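Local coordinates for protein L-threonine-O-3-phosphate decarboxylase (Porphyromonas gingivalis, PDB 3FKD) that probably binds pyridoxal 5'-phosphate as a member of the class I and II aminotransferase family and probably decarboxylates L-threonine O-3-phosphate, at residues Y116-S128 with D142-L154. Residues are numbered along the deposited sequence; the frame is centred on the assembly and turned at random.
Sequences YPSNEDIGEADFS and DGRLLQRTEILRL
Ile122 and Leu154 hold the apolar half of this contact. Their side chains cross at about a right angle, with Ile122 CD1 3.5 Å from Leu154 CD1. Ile122 has CG1 between its backbone N and carbonyl carbon (chi1 43°), which turns that branch, with CD1 at its end, toward 142-154. Leu146 CD1 lies 4.0 Å from Ile122 CD1, tip to tip. Leu146 CD1 also sits over the centre of one face of the Arg144 guanidinium. Leu154 CD2 packs on Gly123 CA and approaches the Phe127 ring obliquely. Asp121 OD1 accepts from Gly123 N at 2.8 Å, an Asx turn. Glu150 OE2 comes within 3.2 Å of Asp121 OD1, a like-charge approach that may raise the pKa of either carboxylate.

The segments belong to the large alpha/beta domain of a PLP-dependent aminotransferase fold. The loop after strand 112-117, an outermost strand of the seven-stranded sheet, packs on the first two turns of helix 148-157 and the loop before it. Leu154 also touches Phe163 of strand 162-166.

At the other end, Arg144 bends at chi2 and chi3 and lays its guanidinium face over Ser118 CB. Arg144 NH1 gives a weak hydrogen bond to Ser118 O (2.8 Å, N-H...O angle 126°). Ser118 OG meets Asp142 OD2 at a doubtfully short distance; Ile96 O is its second partner. A water links Asp142 OD2 to Asn119 ND2.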
# COMPACT_ATOMS: atom_id res chain seq x y z
N TYR A 116 9.36 -3.50 -27.58
CA TYR A 116 8.69 -4.02 -28.74
C TYR A 116 7.39 -3.25 -28.99
O TYR A 116 6.63 -2.98 -28.06
CB TYR A 116 8.40 -5.52 -28.57
CG TYR A 116 8.00 -6.14 -29.87
CD1 TYR A 116 6.67 -6.19 -30.25
CD2 TYR A 116 8.97 -6.62 -30.76
CE1 TYR A 116 6.29 -6.72 -31.49
CE2 TYR A 116 8.62 -7.16 -31.99
CZ TYR A 116 7.27 -7.21 -32.35
OH TYR A 116 6.91 -7.75 -33.55
N PRO A 117 7.14 -2.88 -30.24
CA PRO A 117 6.03 -1.99 -30.63
C PRO A 117 4.65 -2.65 -30.49
O PRO A 117 4.41 -3.69 -31.09
CB PRO A 117 6.32 -1.69 -32.10
CG PRO A 117 7.68 -2.19 -32.39
CD PRO A 117 7.90 -3.33 -31.42
N SER A 118 3.76 -2.05 -29.71
CA SER A 118 2.43 -2.63 -29.51
C SER A 118 1.60 -2.70 -30.81
O SER A 118 0.73 -3.57 -30.95
CB SER A 118 1.65 -1.90 -28.41
OG SER A 118 1.59 -0.51 -28.63
N ASN A 119 1.87 -1.83 -31.78
CA ASN A 119 1.06 -1.95 -32.99
C ASN A 119 1.74 -2.65 -34.15
O ASN A 119 1.50 -2.38 -35.32
CB ASN A 119 0.36 -0.65 -33.36
CG ASN A 119 -0.97 -0.50 -32.62
OD1 ASN A 119 -1.85 -1.38 -32.69
ND2 ASN A 119 -1.12 0.61 -31.88
N GLU A 120 2.60 -3.58 -33.76
CA GLU A 120 3.18 -4.54 -34.67
C GLU A 120 2.89 -5.83 -33.93
O GLU A 120 2.55 -5.81 -32.75
CB GLU A 120 4.65 -4.21 -34.88
CG GLU A 120 4.80 -2.66 -35.06
CD GLU A 120 6.12 -2.20 -35.68
OE1 GLU A 120 6.98 -3.08 -35.95
OE2 GLU A 120 6.29 -0.96 -35.88
N ASP A 121 2.89 -6.95 -34.64
CA ASP A 121 2.27 -8.13 -34.08
C ASP A 121 3.23 -8.74 -33.08
O ASP A 121 4.32 -9.19 -33.45
CB ASP A 121 1.94 -9.14 -35.17
CG ASP A 121 1.30 -10.40 -34.64
OD1 ASP A 121 1.03 -10.46 -33.42
OD2 ASP A 121 1.08 -11.33 -35.44
N ILE A 122 2.84 -8.73 -31.81
CA ILE A 122 3.69 -9.28 -30.78
C ILE A 122 3.89 -10.79 -30.95
O ILE A 122 4.87 -11.36 -30.46
CB ILE A 122 3.14 -8.93 -29.40
CG1 ILE A 122 1.62 -9.10 -29.39
CG2 ILE A 122 3.44 -7.46 -29.09
CD1 ILE A 122 1.17 -10.54 -29.41
N GLY A 123 2.97 -11.42 -31.69
CA GLY A 123 3.00 -12.86 -31.89
C GLY A 123 4.23 -13.30 -32.64
O GLY A 123 4.48 -14.48 -32.84
N GLU A 124 5.04 -12.31 -33.01
CA GLU A 124 6.04 -12.44 -34.03
C GLU A 124 7.27 -11.63 -33.59
O GLU A 124 8.10 -11.23 -34.40
CB GLU A 124 5.41 -11.89 -35.30
CG GLU A 124 6.17 -11.94 -36.56
CD GLU A 124 5.86 -10.71 -37.33
OE1 GLU A 124 5.48 -9.74 -36.64
OE2 GLU A 124 5.95 -10.70 -38.58
N ALA A 125 7.37 -11.41 -32.29
CA ALA A 125 8.55 -10.83 -31.67
C ALA A 125 9.50 -11.95 -31.28
O ALA A 125 9.22 -13.13 -31.52
CB ALA A 125 8.15 -10.03 -30.45
N ASP A 126 10.63 -11.59 -30.68
CA ASP A 126 11.63 -12.60 -30.29
C ASP A 126 11.51 -13.02 -28.83
O ASP A 126 11.99 -12.32 -27.93
CB ASP A 126 13.05 -12.06 -30.57
CG ASP A 126 14.10 -13.15 -30.59
OD1 ASP A 126 13.73 -14.34 -30.70
OD2 ASP A 126 15.30 -12.81 -30.52
N PHE A 127 10.91 -14.19 -28.61
CA PHE A 127 10.68 -14.77 -27.28
C PHE A 127 11.74 -15.75 -26.79
O PHE A 127 11.58 -16.38 -25.74
CB PHE A 127 9.32 -15.47 -27.25
CG PHE A 127 8.15 -14.53 -27.33
CD1 PHE A 127 7.51 -14.30 -28.53
CD2 PHE A 127 7.71 -13.87 -26.20
CE1 PHE A 127 6.45 -13.45 -28.59
CE2 PHE A 127 6.66 -13.00 -26.27
CZ PHE A 127 6.02 -12.79 -27.46
N SER A 128 12.83 -15.86 -27.55
CA SER A 128 13.83 -16.90 -27.33
C SER A 128 14.30 -17.01 -25.90
O SER A 128 14.21 -18.09 -25.30
CB SER A 128 15.02 -16.66 -28.23
OG SER A 128 14.55 -16.30 -29.51
N ASP A 142 -2.62 3.28 -26.04
CA ASP A 142 -2.93 2.94 -27.44
C ASP A 142 -4.35 2.50 -27.72
O ASP A 142 -4.89 2.75 -28.78
CB ASP A 142 -2.12 1.69 -27.79
CG ASP A 142 -0.99 2.00 -28.62
OD1 ASP A 142 -0.96 3.17 -29.06
OD2 ASP A 142 -0.12 1.13 -28.83
N GLY A 143 -4.87 1.71 -26.78
CA GLY A 143 -6.11 0.99 -26.97
C GLY A 143 -5.89 -0.23 -27.84
O GLY A 143 -6.85 -0.79 -28.36
N ARG A 144 -4.65 -0.64 -28.03
CA ARG A 144 -4.38 -1.79 -28.88
C ARG A 144 -5.06 -2.99 -28.26
O ARG A 144 -4.98 -3.19 -27.08
CB ARG A 144 -2.88 -2.02 -29.03
CG ARG A 144 -2.52 -3.12 -30.00
CD ARG A 144 -2.39 -4.51 -29.36
NE ARG A 144 -1.90 -4.49 -27.97
CZ ARG A 144 -0.63 -4.66 -27.59
NH1 ARG A 144 0.31 -4.86 -28.52
NH2 ARG A 144 -0.30 -4.64 -26.29
N LEU A 145 -5.76 -3.78 -29.06
CA LEU A 145 -6.50 -4.91 -28.51
C LEU A 145 -6.17 -6.15 -29.30
O LEU A 145 -6.34 -6.18 -30.52
CB LEU A 145 -8.01 -4.64 -28.51
CG LEU A 145 -8.94 -5.66 -27.79
CD1 LEU A 145 -8.99 -5.41 -26.32
CD2 LEU A 145 -10.40 -5.66 -28.33
N LEU A 146 -5.70 -7.17 -28.59
CA LEU A 146 -5.45 -8.49 -29.13
C LEU A 146 -6.68 -9.36 -28.87
O LEU A 146 -7.37 -9.19 -27.86
CB LEU A 146 -4.25 -9.10 -28.40
CG LEU A 146 -3.03 -8.21 -28.45
CD1 LEU A 146 -1.89 -8.77 -27.58
CD2 LEU A 146 -2.63 -8.07 -29.90
N GLN A 147 -6.93 -10.29 -29.78
CA GLN A 147 -8.04 -11.22 -29.65
C GLN A 147 -7.69 -12.25 -28.61
O GLN A 147 -6.58 -12.74 -28.59
CB GLN A 147 -8.28 -11.93 -30.98
CG GLN A 147 -8.82 -11.05 -32.08
CD GLN A 147 -10.13 -10.44 -31.67
OE1 GLN A 147 -11.07 -11.17 -31.36
NE2 GLN A 147 -10.20 -9.11 -31.66
N ARG A 148 -8.66 -12.58 -27.76
CA ARG A 148 -8.51 -13.63 -26.75
C ARG A 148 -7.77 -14.79 -27.38
O ARG A 148 -7.00 -15.47 -26.71
CB ARG A 148 -9.88 -14.07 -26.22
CG ARG A 148 -10.00 -15.55 -25.91
CD ARG A 148 -11.31 -15.98 -25.27
NE ARG A 148 -11.12 -17.33 -24.73
CZ ARG A 148 -10.78 -17.60 -23.46
NH1 ARG A 148 -10.66 -16.62 -22.58
NH2 ARG A 148 -10.58 -18.86 -23.07
N THR A 149 -7.99 -14.97 -28.68
CA THR A 149 -7.39 -16.03 -29.49
C THR A 149 -5.93 -15.81 -29.85
O THR A 149 -5.14 -16.75 -29.88
CB THR A 149 -8.17 -16.20 -30.80
OG1 THR A 149 -9.58 -16.21 -30.52
CG2 THR A 149 -7.79 -17.48 -31.51
N GLU A 150 -5.56 -14.57 -30.15
CA GLU A 150 -4.18 -14.27 -30.49
C GLU A 150 -3.33 -14.51 -29.26
O GLU A 150 -2.22 -15.04 -29.33
CB GLU A 150 -4.05 -12.82 -30.98
CG GLU A 150 -2.61 -12.34 -31.06
CD GLU A 150 -1.78 -13.06 -32.12
OE1 GLU A 150 -2.36 -13.77 -32.98
OE2 GLU A 150 -0.53 -12.92 -32.08
N ILE A 151 -3.88 -14.14 -28.11
CA ILE A 151 -3.21 -14.36 -26.85
C ILE A 151 -3.02 -15.86 -26.59
O ILE A 151 -1.90 -16.28 -26.30
CB ILE A 151 -3.92 -13.64 -25.70
CG1 ILE A 151 -3.71 -12.13 -25.86
CG2 ILE A 151 -3.35 -14.07 -24.38
CD1 ILE A 151 -4.25 -11.28 -24.74
N LEU A 152 -4.09 -16.66 -26.70
CA LEU A 152 -3.97 -18.12 -26.48
C LEU A 152 -2.86 -18.84 -27.29
O LEU A 152 -2.25 -19.79 -26.81
CB LEU A 152 -5.31 -18.84 -26.68
CG LEU A 152 -6.36 -18.36 -25.69
CD1 LEU A 152 -7.76 -18.86 -26.01
CD2 LEU A 152 -5.92 -18.79 -24.27
N ARG A 153 -2.57 -18.40 -28.50
CA ARG A 153 -1.54 -19.09 -29.24
C ARG A 153 -0.17 -18.67 -28.76
O ARG A 153 0.76 -19.46 -28.79
CB ARG A 153 -1.70 -19.00 -30.76
CG ARG A 153 -1.28 -17.69 -31.45
CD ARG A 153 -2.19 -17.49 -32.66
NE ARG A 153 -3.42 -18.26 -32.44
CZ ARG A 153 -3.94 -19.13 -33.29
NH1 ARG A 153 -3.38 -19.32 -34.49
NH2 ARG A 153 -5.04 -19.80 -32.97
N LEU A 154 -0.05 -17.44 -28.25
CA LEU A 154 1.18 -17.01 -27.59
C LEU A 154 1.51 -17.84 -26.32
O LEU A 154 2.65 -18.25 -26.10
CB LEU A 154 1.09 -15.54 -27.20
CG LEU A 154 0.82 -14.48 -28.24
CD1 LEU A 154 0.15 -13.31 -27.58
CD2 LEU A 154 2.14 -14.06 -28.87
O HOH W 1 1.17 2.52 -30.82